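Cyclic UMP-AMP synthase (Rhodothermus marinus SG0.5JP17-172, PDB 6E0K) joins UTP and ATP into the cyclic dinucleotide 3',3'-cUAMP, releasing two diphosphates, as the second messenger of a CBASS antiphage defence system. Local coordinates at residues N68-N73 with V132-R137; K35-K40 with S88-N93; P206-P211 with A272-R277. All blocks are in the same frame, centred on the assembly; numbering follows the deposited sequence.

Contact 1 (N68-N73 with V132-R137); sequences NSVFMN and VCIQYR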
loop_
_atom_site.group_PDB
_atom_site.type_symbol
_atom_site.label_atom_id
_atom_site.label_comp_id
_atom_site.label_asym_id
_atom_site.label_seq_id
_atom_site.Cartn_x
_atom_site.Cartn_y
_atom_site.Cartn_z
ATOM N N ASN A 68 -15.866 0.674 -12.652
ATOM C CA ASN A 68 -15.999 -0.749 -12.944
ATOM C C ASN A 68 -16.946 -1.062 -14.087
ATOM O O ASN A 68 -17.126 -2.241 -14.413
ATOM C CB ASN A 68 -16.463 -1.503 -11.692
ATOM C CG ASN A 68 -15.392 -1.574 -10.642
ATOM O OD1 ASN A 68 -14.256 -1.933 -10.946
ATOM N ND2 ASN A 68 -15.736 -1.235 -9.401
ATOM N N SER A 69 -17.550 -0.057 -14.711
ATOM C CA SER A 69 -18.457 -0.341 -15.814
ATOM C C SER A 69 -17.706 -0.684 -17.087
ATOM O O SER A 69 -18.287 -1.250 -18.017
ATOM C CB SER A 69 -19.371 0.857 -16.046
ATOM O OG SER A 69 -18.593 2.000 -16.367
ATOM N N VAL A 70 -16.430 -0.337 -17.152
ATOM C CA VAL A 70 -15.562 -0.689 -18.261
ATOM C C VAL A 70 -14.236 -1.104 -17.647
ATOM O O VAL A 70 -13.982 -0.876 -16.461
ATOM C CB VAL A 70 -15.376 0.477 -19.245
ATOM C CG1 VAL A 70 -16.731 0.917 -19.811
ATOM C CG2 VAL A 70 -14.701 1.635 -18.562
ATOM N N PHE A 71 -13.391 -1.731 -18.461
ATOM C CA PHE A 71 -12.110 -2.203 -17.955
ATOM C C PHE A 71 -11.035 -2.093 -19.020
ATOM O O PHE A 71 -11.265 -2.390 -20.193
ATOM C CB PHE A 71 -12.182 -3.649 -17.445
ATOM C CG PHE A 71 -12.775 -4.606 -18.419
ATOM C CD1 PHE A 71 -11.974 -5.311 -19.307
ATOM C CD2 PHE A 71 -14.151 -4.800 -18.454
ATOM C CE1 PHE A 71 -12.536 -6.188 -20.218
ATOM C CE2 PHE A 71 -14.715 -5.677 -19.364
ATOM C CZ PHE A 71 -13.907 -6.373 -20.245
ATOM N N MET A 72 -9.851 -1.682 -18.590
ATOM C CA MET A 72 -8.661 -1.821 -19.403
ATOM C C MET A 72 -8.092 -3.218 -19.176
ATOM O O MET A 72 -8.494 -3.931 -18.255
ATOM C CB MET A 72 -7.701 -0.677 -19.074
ATOM C CG MET A 72 -8.459 0.672 -19.234
ATOM S SD MET A 72 -7.457 2.152 -19.077
ATOM C CE MET A 72 -6.070 1.729 -20.125
ATOM N N ASN A 73 -7.191 -3.643 -20.048
ATOM C CA ASN A 73 -6.821 -5.055 -20.039
ATOM C C ASN A 73 -5.603 -5.267 -20.920
ATOM O O ASN A 73 -5.128 -4.348 -21.592
ATOM C CB ASN A 73 -7.982 -5.912 -20.529
ATOM C CG ASN A 73 -8.438 -5.497 -21.902
ATOM O OD1 ASN A 73 -7.775 -5.803 -22.881
ATOM N ND2 ASN A 73 -9.544 -4.756 -21.978
ATOM N N VAL A 132 -7.662 8.100 -9.056
ATOM C CA VAL A 132 -8.761 7.916 -9.994
ATOM C C VAL A 132 -8.328 6.861 -10.998
ATOM O O VAL A 132 -7.307 7.025 -11.674
ATOM C CB VAL A 132 -9.113 9.233 -10.697
ATOM C CG1 VAL A 132 -10.189 8.994 -11.733
ATOM C CG2 VAL A 132 -9.562 10.271 -9.679
ATOM N N CYS A 133 -9.077 5.762 -11.088
ATOM C CA CYS A 133 -8.594 4.631 -11.876
ATOM C C CYS A 133 -9.760 3.877 -12.494
ATOM O O CYS A 133 -10.915 4.069 -12.128
ATOM C CB CYS A 133 -7.748 3.687 -11.022
ATOM S SG CYS A 133 -8.593 3.021 -9.567
ATOM N N ILE A 134 -9.437 3.013 -13.457
ATOM C CA ILE A 134 -10.409 2.125 -14.080
ATOM C C ILE A 134 -9.979 0.690 -13.803
ATOM O O ILE A 134 -8.784 0.386 -13.702
ATOM C CB ILE A 134 -10.527 2.398 -15.596
ATOM C CG1 ILE A 134 -11.104 3.793 -15.842
ATOM C CG2 ILE A 134 -11.399 1.350 -16.268
ATOM C CD1 ILE A 134 -11.287 4.094 -17.302
ATOM N N GLN A 135 -10.959 -0.186 -13.636
ATOM C CA GLN A 135 -10.680 -1.604 -13.443
ATOM C C GLN A 135 -9.739 -2.102 -14.536
ATOM O O GLN A 135 -9.891 -1.747 -15.702
ATOM C CB GLN A 135 -11.993 -2.386 -13.480
ATOM C CG GLN A 135 -11.858 -3.873 -13.228
ATOM C CD GLN A 135 -13.185 -4.585 -13.421
ATOM O OE1 GLN A 135 -13.316 -5.455 -14.278
ATOM N NE2 GLN A 135 -14.187 -4.193 -12.639
ATOM N N TYR A 136 -8.742 -2.887 -14.141
ATOM C CA TYR A 136 -7.803 -3.506 -15.068
ATOM C C TYR A 136 -7.927 -5.016 -14.926
ATOM O O TYR A 136 -7.935 -5.534 -13.807
ATOM C CB TYR A 136 -6.364 -3.068 -14.772
ATOM C CG TYR A 136 -5.366 -3.643 -15.751
ATOM C CD1 TYR A 136 -5.122 -3.013 -16.959
ATOM C CD2 TYR A 136 -4.681 -4.822 -15.471
ATOM C CE1 TYR A 136 -4.197 -3.534 -17.874
ATOM C CE2 TYR A 136 -3.773 -5.348 -16.366
ATOM C CZ TYR A 136 -3.532 -4.704 -17.564
ATOM O OH TYR A 136 -2.620 -5.235 -18.439
ATOM N N ARG A 137 -8.053 -5.714 -16.049
ATOM C CA ARG A 137 -8.130 -7.169 -16.050
ATOM C C ARG A 137 -6.883 -7.729 -16.715
ATOM O O ARG A 137 -6.644 -7.486 -17.904
ATOM C CB ARG A 137 -9.378 -7.652 -16.793
ATOM C CG ARG A 137 -10.683 -7.232 -16.127
ATOM C CD ARG A 137 -11.860 -7.909 -16.821
ATOM N NE ARG A 137 -13.144 -7.436 -16.309
ATOM C CZ ARG A 137 -14.320 -7.887 -16.731
ATOM N NH1 ARG A 137 -14.382 -8.825 -17.670
ATOM N NH2 ARG A 137 -15.441 -7.393 -16.211
HETATM O O HOH W 1 -16.278 -4.479 -15.371
#

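Contact 2 (K35-K40 with S88-N93); sequences KWPKGK and SDYTWN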
loop_
_atom_site.group_PDB
_atom_site.type_symbol
_atom_site.label_atom_id
_atom_site.label_comp_id
_atom_site.label_asym_id
_atom_site.label_seq_id
_atom_site.Cartn_x
_atom_site.Cartn_y
_atom_site.Cartn_z
ATOM N N LYS A 35 -24.101 13.058 -10.972
ATOM C CA LYS A 35 -24.817 12.247 -11.952
ATOM C C LYS A 35 -23.789 11.624 -12.890
ATOM O O LYS A 35 -23.148 12.326 -13.679
ATOM C CB LYS A 35 -25.843 13.082 -12.718
ATOM C CG LYS A 35 -26.669 12.263 -13.701
ATOM C CD LYS A 35 -27.669 13.121 -14.460
ATOM C CE LYS A 35 -28.467 12.290 -15.466
ATOM N NZ LYS A 35 -29.300 11.237 -14.805
ATOM N N TRP A 36 -23.641 10.307 -12.809
ATOM C CA TRP A 36 -22.579 9.613 -13.528
ATOM C C TRP A 36 -23.061 9.196 -14.909
ATOM O O TRP A 36 -24.071 8.489 -15.014
ATOM C CB TRP A 36 -22.109 8.415 -12.734
ATOM C CG TRP A 36 -21.495 8.892 -11.468
ATOM C CD1 TRP A 36 -22.102 9.006 -10.257
ATOM C CD2 TRP A 36 -20.178 9.417 -11.313
ATOM N NE1 TRP A 36 -21.225 9.536 -9.336
ATOM C CE2 TRP A 36 -20.031 9.790 -9.963
ATOM C CE3 TRP A 36 -19.087 9.572 -12.180
ATOM C CZ2 TRP A 36 -18.850 10.325 -9.461
ATOM C CZ3 TRP A 36 -17.919 10.096 -11.686
ATOM C CH2 TRP A 36 -17.805 10.472 -10.334
ATOM N N PRO A 37 -22.389 9.600 -15.974
ATOM C CA PRO A 37 -22.923 9.307 -17.309
ATOM C C PRO A 37 -22.701 7.868 -17.752
ATOM O O PRO A 37 -23.442 7.366 -18.603
ATOM C CB PRO A 37 -22.168 10.295 -18.206
ATOM C CG PRO A 37 -20.882 10.529 -17.511
ATOM C CD PRO A 37 -21.195 10.463 -16.030
ATOM N N LYS A 38 -21.697 7.191 -17.203
ATOM C CA LYS A 38 -21.306 5.890 -17.742
ATOM C C LYS A 38 -20.907 4.942 -16.627
ATOM O O LYS A 38 -19.971 4.150 -16.764
ATOM C CB LYS A 38 -20.168 6.036 -18.756
ATOM C CG LYS A 38 -20.466 6.958 -19.937
ATOM C CD LYS A 38 -21.368 6.298 -20.971
ATOM C CE LYS A 38 -21.681 7.253 -22.118
ATOM N NZ LYS A 38 -22.416 8.462 -21.655
ATOM N N GLY A 39 -21.608 4.998 -15.513
ATOM C CA GLY A 39 -21.254 4.086 -14.446
ATOM C C GLY A 39 -20.791 4.858 -13.227
ATOM O O GLY A 39 -20.004 5.810 -13.318
ATOM N N LYS A 40 -21.266 4.448 -12.095
ATOM C CA LYS A 40 -20.880 5.068 -10.841
ATOM C C LYS A 40 -19.681 4.333 -10.258
ATOM O O LYS A 40 -19.725 3.105 -10.126
ATOM C CB LYS A 40 -22.037 5.021 -9.868
ATOM C CG LYS A 40 -21.767 5.685 -8.567
ATOM C CD LYS A 40 -23.002 5.554 -7.718
ATOM C CE LYS A 40 -22.848 6.312 -6.447
ATOM N NZ LYS A 40 -24.161 6.345 -5.740
ATOM N N SER A 88 -15.086 0.844 -25.038
ATOM C CA SER A 88 -15.760 1.884 -24.272
ATOM C C SER A 88 -15.500 3.231 -24.917
ATOM O O SER A 88 -14.344 3.581 -25.177
ATOM C CB SER A 88 -15.247 1.918 -22.836
ATOM O OG SER A 88 -15.721 3.085 -22.159
ATOM N N ASP A 89 -16.563 3.999 -25.151
ATOM C CA ASP A 89 -16.347 5.351 -25.642
ATOM C C ASP A 89 -16.048 6.323 -24.514
ATOM O O ASP A 89 -15.655 7.459 -24.785
ATOM C CB ASP A 89 -17.553 5.826 -26.457
ATOM C CG ASP A 89 -18.841 5.866 -25.653
ATOM O OD1 ASP A 89 -18.829 5.568 -24.440
ATOM O OD2 ASP A 89 -19.885 6.196 -26.254
ATOM N N TYR A 90 -16.185 5.874 -23.272
ATOM C CA TYR A 90 -15.907 6.661 -22.084
ATOM C C TYR A 90 -14.500 6.308 -21.627
ATOM O O TYR A 90 -14.209 5.138 -21.339
ATOM C CB TYR A 90 -16.946 6.328 -21.019
ATOM C CG TYR A 90 -16.959 7.150 -19.754
ATOM C CD1 TYR A 90 -17.318 8.486 -19.766
ATOM C CD2 TYR A 90 -16.684 6.548 -18.533
ATOM C CE1 TYR A 90 -17.392 9.211 -18.581
ATOM C CE2 TYR A 90 -16.742 7.258 -17.359
ATOM C CZ TYR A 90 -17.090 8.579 -17.387
ATOM O OH TYR A 90 -17.168 9.294 -16.206
ATOM N N THR A 91 -13.625 7.300 -21.592
ATOM C CA THR A 91 -12.208 7.056 -21.361
ATOM C C THR A 91 -11.825 7.333 -19.912
ATOM O O THR A 91 -12.569 7.946 -19.152
ATOM C CB THR A 91 -11.355 7.946 -22.260
ATOM O OG1 THR A 91 -11.576 9.311 -21.899
ATOM C CG2 THR A 91 -11.725 7.753 -23.733
ATOM N N TRP A 92 -10.609 6.904 -19.551
ATOM C CA TRP A 92 -10.079 7.284 -18.246
ATOM C C TRP A 92 -10.033 8.801 -18.114
ATOM O O TRP A 92 -10.361 9.357 -17.056
ATOM C CB TRP A 92 -8.688 6.664 -18.042
ATOM C CG TRP A 92 -8.019 7.104 -16.789
ATOM C CD1 TRP A 92 -8.101 6.507 -15.556
ATOM C CD2 TRP A 92 -7.189 8.254 -16.621
ATOM N NE1 TRP A 92 -7.362 7.211 -14.642
ATOM C CE2 TRP A 92 -6.795 8.292 -15.266
ATOM C CE3 TRP A 92 -6.739 9.257 -17.485
ATOM C CZ2 TRP A 92 -5.971 9.289 -14.757
ATOM C CZ3 TRP A 92 -5.922 10.250 -16.972
ATOM C CH2 TRP A 92 -5.545 10.257 -15.626
ATOM N N ASN A 93 -9.653 9.486 -19.194
ATOM C CA ASN A 93 -9.614 10.941 -19.199
ATOM C C ASN A 93 -10.997 11.539 -18.917
ATOM O O ASN A 93 -11.130 12.468 -18.107
ATOM C CB ASN A 93 -9.054 11.394 -20.549
ATOM C CG ASN A 93 -8.910 12.882 -20.661
ATOM O OD1 ASN A 93 -8.335 13.532 -19.793
ATOM N ND2 ASN A 93 -9.428 13.436 -21.747
HETATM O O HOH W 2 -19.498 7.736 -15.238
#

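Contact 3 (P206-P211 with A272-R277); sequences PQDLAP and ARRFLR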
loop_
_atom_site.group_PDB
_atom_site.type_symbol
_atom_site.label_atom_id
_atom_site.label_comp_id
_atom_site.label_asym_id
_atom_site.label_seq_id
_atom_site.Cartn_x
_atom_site.Cartn_y
_atom_site.Cartn_z
ATOM N N PRO A 206 18.465 7.292 7.951
ATOM C CA PRO A 206 18.028 7.745 6.623
ATOM C C PRO A 206 16.513 7.811 6.507
ATOM O O PRO A 206 15.801 6.915 6.965
ATOM C CB PRO A 206 18.608 6.687 5.676
ATOM C CG PRO A 206 19.802 6.152 6.397
ATOM C CD PRO A 206 19.433 6.179 7.858
ATOM N N GLN A 207 16.036 8.888 5.866
ATOM C CA GLN A 207 14.602 9.089 5.663
ATOM C C GLN A 207 13.950 7.902 4.978
ATOM O O GLN A 207 12.785 7.588 5.259
ATOM C CB GLN A 207 14.361 10.345 4.821
ATOM C CG GLN A 207 13.987 11.569 5.617
ATOM C CD GLN A 207 12.644 11.422 6.306
ATOM O OE1 GLN A 207 11.786 10.653 5.869
ATOM N NE2 GLN A 207 12.459 12.153 7.397
ATOM N N ASP A 208 14.670 7.249 4.063
ATOM C CA ASP A 208 14.119 6.137 3.300
ATOM C C ASP A 208 14.568 4.783 3.841
ATOM O O ASP A 208 14.717 3.827 3.076
ATOM C CB ASP A 208 14.478 6.285 1.820
ATOM C CG ASP A 208 15.977 6.304 1.569
ATOM O OD1 ASP A 208 16.764 6.378 2.535
ATOM O OD2 ASP A 208 16.372 6.252 0.383
ATOM N N LEU A 209 14.762 4.684 5.157
ATOM C CA LEU A 209 15.226 3.436 5.757
ATOM C C LEU A 209 14.297 2.266 5.440
ATOM O O LEU A 209 14.760 1.157 5.157
ATOM C CB LEU A 209 15.360 3.621 7.266
ATOM C CG LEU A 209 15.819 2.404 8.067
ATOM C CD1 LEU A 209 17.216 1.982 7.640
ATOM C CD2 LEU A 209 15.796 2.773 9.522
ATOM N N ALA A 210 12.987 2.489 5.474
ATOM C CA ALA A 210 12.090 1.415 5.060
ATOM C C ALA A 210 10.728 1.982 4.694
ATOM O O ALA A 210 9.828 2.040 5.540
ATOM C CB ALA A 210 11.951 0.358 6.157
ATOM N N PRO A 211 10.546 2.412 3.447
ATOM C CA PRO A 211 9.244 2.945 3.032
ATOM C C PRO A 211 8.138 1.945 3.332
ATOM O O PRO A 211 8.305 0.737 3.149
ATOM C CB PRO A 211 9.419 3.171 1.527
ATOM C CG PRO A 211 10.914 3.290 1.329
ATOM C CD PRO A 211 11.515 2.367 2.344
ATOM N N ALA A 272 16.968 -3.198 1.449
ATOM C CA ALA A 272 16.418 -4.132 2.428
ATOM C C ALA A 272 17.490 -4.598 3.408
ATOM O O ALA A 272 17.242 -4.677 4.614
ATOM C CB ALA A 272 15.781 -5.329 1.719
ATOM N N ARG A 273 18.687 -4.925 2.906
ATOM C CA ARG A 273 19.776 -5.323 3.800
ATOM C C ARG A 273 20.157 -4.195 4.748
ATOM O O ARG A 273 20.532 -4.439 5.903
ATOM C CB ARG A 273 20.990 -5.754 2.980
ATOM C CG ARG A 273 20.711 -6.910 2.063
ATOM C CD ARG A 273 20.617 -8.179 2.842
ATOM N NE ARG A 273 20.587 -9.341 1.958
ATOM C CZ ARG A 273 20.056 -10.506 2.301
ATOM N NH1 ARG A 273 19.507 -10.646 3.506
ATOM N NH2 ARG A 273 20.059 -11.514 1.440
ATOM N N ARG A 274 20.102 -2.951 4.273
ATOM C CA ARG A 274 20.384 -1.826 5.155
ATOM C C ARG A 274 19.372 -1.763 6.294
ATOM O O ARG A 274 19.734 -1.554 7.459
ATOM C CB ARG A 274 20.388 -0.518 4.362
ATOM C CG ARG A 274 20.671 0.713 5.239
ATOM C CD ARG A 274 20.716 2.004 4.440
ATOM N NE ARG A 274 19.404 2.377 3.938
ATOM C CZ ARG A 274 19.107 3.554 3.400
ATOM N NH1 ARG A 274 20.035 4.506 3.299
ATOM N NH2 ARG A 274 17.869 3.781 2.975
ATOM N N PHE A 275 18.087 -1.921 5.972
ATOM C CA PHE A 275 17.072 -1.944 7.022
ATOM C C PHE A 275 17.383 -3.023 8.052
ATOM O O PHE A 275 17.271 -2.789 9.260
ATOM C CB PHE A 275 15.687 -2.148 6.397
ATOM C CG PHE A 275 14.631 -2.607 7.373
ATOM C CD1 PHE A 275 14.080 -1.723 8.289
ATOM C CD2 PHE A 275 14.196 -3.921 7.375
ATOM C CE1 PHE A 275 13.114 -2.137 9.189
ATOM C CE2 PHE A 275 13.212 -4.343 8.280
ATOM C CZ PHE A 275 12.680 -3.442 9.194
ATOM N N LEU A 276 17.808 -4.203 7.597
ATOM C CA LEU A 276 18.116 -5.275 8.539
ATOM C C LEU A 276 19.302 -4.912 9.426
ATOM O O LEU A 276 19.295 -5.219 10.626
ATOM C CB LEU A 276 18.397 -6.579 7.796
ATOM C CG LEU A 276 17.252 -7.090 6.917
ATOM C CD1 LEU A 276 17.724 -8.342 6.182
ATOM C CD2 LEU A 276 15.981 -7.379 7.720
ATOM N N ARG A 277 20.320 -4.256 8.856
ATOM C CA ARG A 277 21.449 -3.786 9.663
ATOM C C ARG A 277 20.997 -2.792 10.728
ATOM O O ARG A 277 21.465 -2.844 11.874
ATOM C CB ARG A 277 22.528 -3.155 8.774
ATOM C CG ARG A 277 23.348 -4.150 7.988
ATOM C CD ARG A 277 24.578 -3.500 7.358
ATOM N NE ARG A 277 24.266 -2.444 6.396
ATOM C CZ ARG A 277 24.040 -2.645 5.102
ATOM N NH1 ARG A 277 24.042 -3.875 4.599
ATOM N NH2 ARG A 277 23.801 -1.608 4.308
HETATM O O HOH W 3 19.329 6.752 1.722
HETATM O O HOH W 4 17.038 0.975 3.756
#

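Contact 1 (N68-N73 with V132-R137)
Strand 71-73 runs parallel to residues 132-137 of strand 127-138, the two short axes 39° apart, pairing Met-72 with Tyr-136 and Asn-73 with Arg-137. Met-72 makes both backbone hydrogen bonds: its N donates to Gln-135 O (2.9 Å), almost along the C=O axis, and its O receives Arg-137 N (2.9 Å) in the carbonyl plane. On the face that carries Phe-71, Gln-135 and Arg-137, the guanidinium of Arg-137 lies flat over the phenyl ring. The planes are 5° apart and Arg-137 CZ sits 3.7 Å from the centroid of the Phe-71 ring, a cation-pi stack. Arg-137 is extended from CG to NE, so its CD also reaches the same ring face in a CH-pi contact. With CG in the crowded position between N and carbonyl carbon (chi1 52°), the Phe-71 ring lies under this group. Gln-135 fixes the rotation of the guanidinium, for its OE1 accepts Arg-137 NE at 2.8 Å in a nearly straight bond within the guanidinium plane. The other end of the same amide, Gln-135 NE2, donates to Asn-68 OD1 (2.8 Å), approaching from above the carbonyl plane; Gln-66 is a second donor to that oxygen. Water 1 donates to Asn-68 O and weakly accepts from Arg-137 NH2, closing the polar network. Phe-85 meets the Phe-71 ring edge-to-face. Apolar contacts accompany it: Ile-134 CG2 touches Val-70 CG2 at 4.0 Å, and Met-72 CB approaches Tyr-136 CD1. Strand 61-68 also pairs in parallel with strand 127-138, and after the corner at Ser-69 and Val-70 the chain returns to the same strand farther along. The arrangement belongs to the mixed sheet of the nucleotidyltransferase domain, whose strands 61-68 and 127-138 carry Asp-62 and Asp-129, which bind Mg(2+) together with Asp-60.

Contact 2 (K35-K40 with S88-N93)
Tyr-90 projects from the loop ahead of helix 92-107 with CG anti to its backbone N (chi1 -173°), and one face of its ring is laid against the start of the Lys-38 side chain. Lys-38 CB stands 3.6 Å from the centroid of the Tyr-90 ring, 18° off the normal, in a CH-pi contact, and CG lies over the CG and CD1 side of the same face. The lysine then bends at chi2 (-77°) and again at chi4, which turns NZ back to a weak hydrogen bond to Pro-37 O. NZ remains 5.4 Å from Asp-89 OD1, so any attraction between the two charges is at long range. Pro-37 CG meets Tyr-90 CE1 at 3.9 Å, crossing the tyrosine at about a right angle. At the tip, Tyr-90 OH is hydrogen-bonded to Asp-98 and weakly accepts from water 2, which also takes Lys-38 N and donates to Gly-39 O. At the backbone, Ser-88 OG donates to Tyr-90 O (2.7 Å), on a lone pair in the carbonyl plane. The contact thus fastens the loop between helix 18-32 and strand 42-45 to the approach of helix 92-107, where Thr-91 is the N-cap and Trp-36 packs on Asp-98 and Val-99.

Contact 3 (P206-P211 with A272-R277)
Arg-274 and Phe-275, successive residues of helix 269-285, address different parts of the 206-211 loop, the first with a charged plane and the second with an apolar ring. Arg-274 leaves the helix with CG anti to the backbone N and stays extended until a bend at chi3 (69°) turns the guanidinium across the type I turn of Pro-206 to Leu-209. One face of that group receives Pro-206, which meets it tip to tip, with CG 3.5 Å from Arg-274 NH1. At the edge, Arg-274 NH2 forms a salt bridge with Asp-208 OD1 (2.9 Å). The carboxylate and guanidinium planes are 72° apart, so the bond leaves close to the guanidinium plane yet reaches the oxygen from above the carboxylate. Two waters lie near the guanidinium plane, on different edges. Water 3 accepts from Arg-274 NH1 and donates to Asp-208 OD1 (2.7 Å), whereas water 4 accepts from Arg-274 NE and donates to Leu-209 O (2.7 Å). All three guanidinium nitrogens thus serve the turn, NH2 directly, the others through water, and Lys-271 bridges the other carboxylate oxygen, which probably favours the ionised aspartate. Phe-275 sets its CD1 3.7 Å from Ala-210 CB, while its CB packs on Leu-209 O at 3.6 Å. Leu-209 sends CD1 toward Phe-275 CA, and Phe-275 touches Phe-193 of helix 186-202. The arrangement is a turn tied to helix 269-285 by a salt bridge in the helical part of the enzyme; Pro-211 is the N-cap of helix 212-220, whose first residue, Ser-212, binds ATP, as does Lys-194 of helix 186-202.

Contacts 1 and 2 are neighbours in the nucleotidyltransferase domain, with centres 11 Å apart, and touch directly: Ser-69 OG lies 2.6 Å from Lys-38 O, and Trp-92 NE1 3.0 Å from Val-132 O, both probable hydrogen bonds. Along the sequence each has a segment between those of the other. Contact 3 lies on the opposite side of the chain's centre, about 34 Å from contact 1 between centres, among helices and their connecting loops. Contacts 1 and 3 are partly buried and both use an arginine, stacked on an aromatic ring in a sheet in one and salt-bridged to a turn in the other. Contact 2 is a surface contact, joining two loops by tyrosine-aliphatic packing and a water.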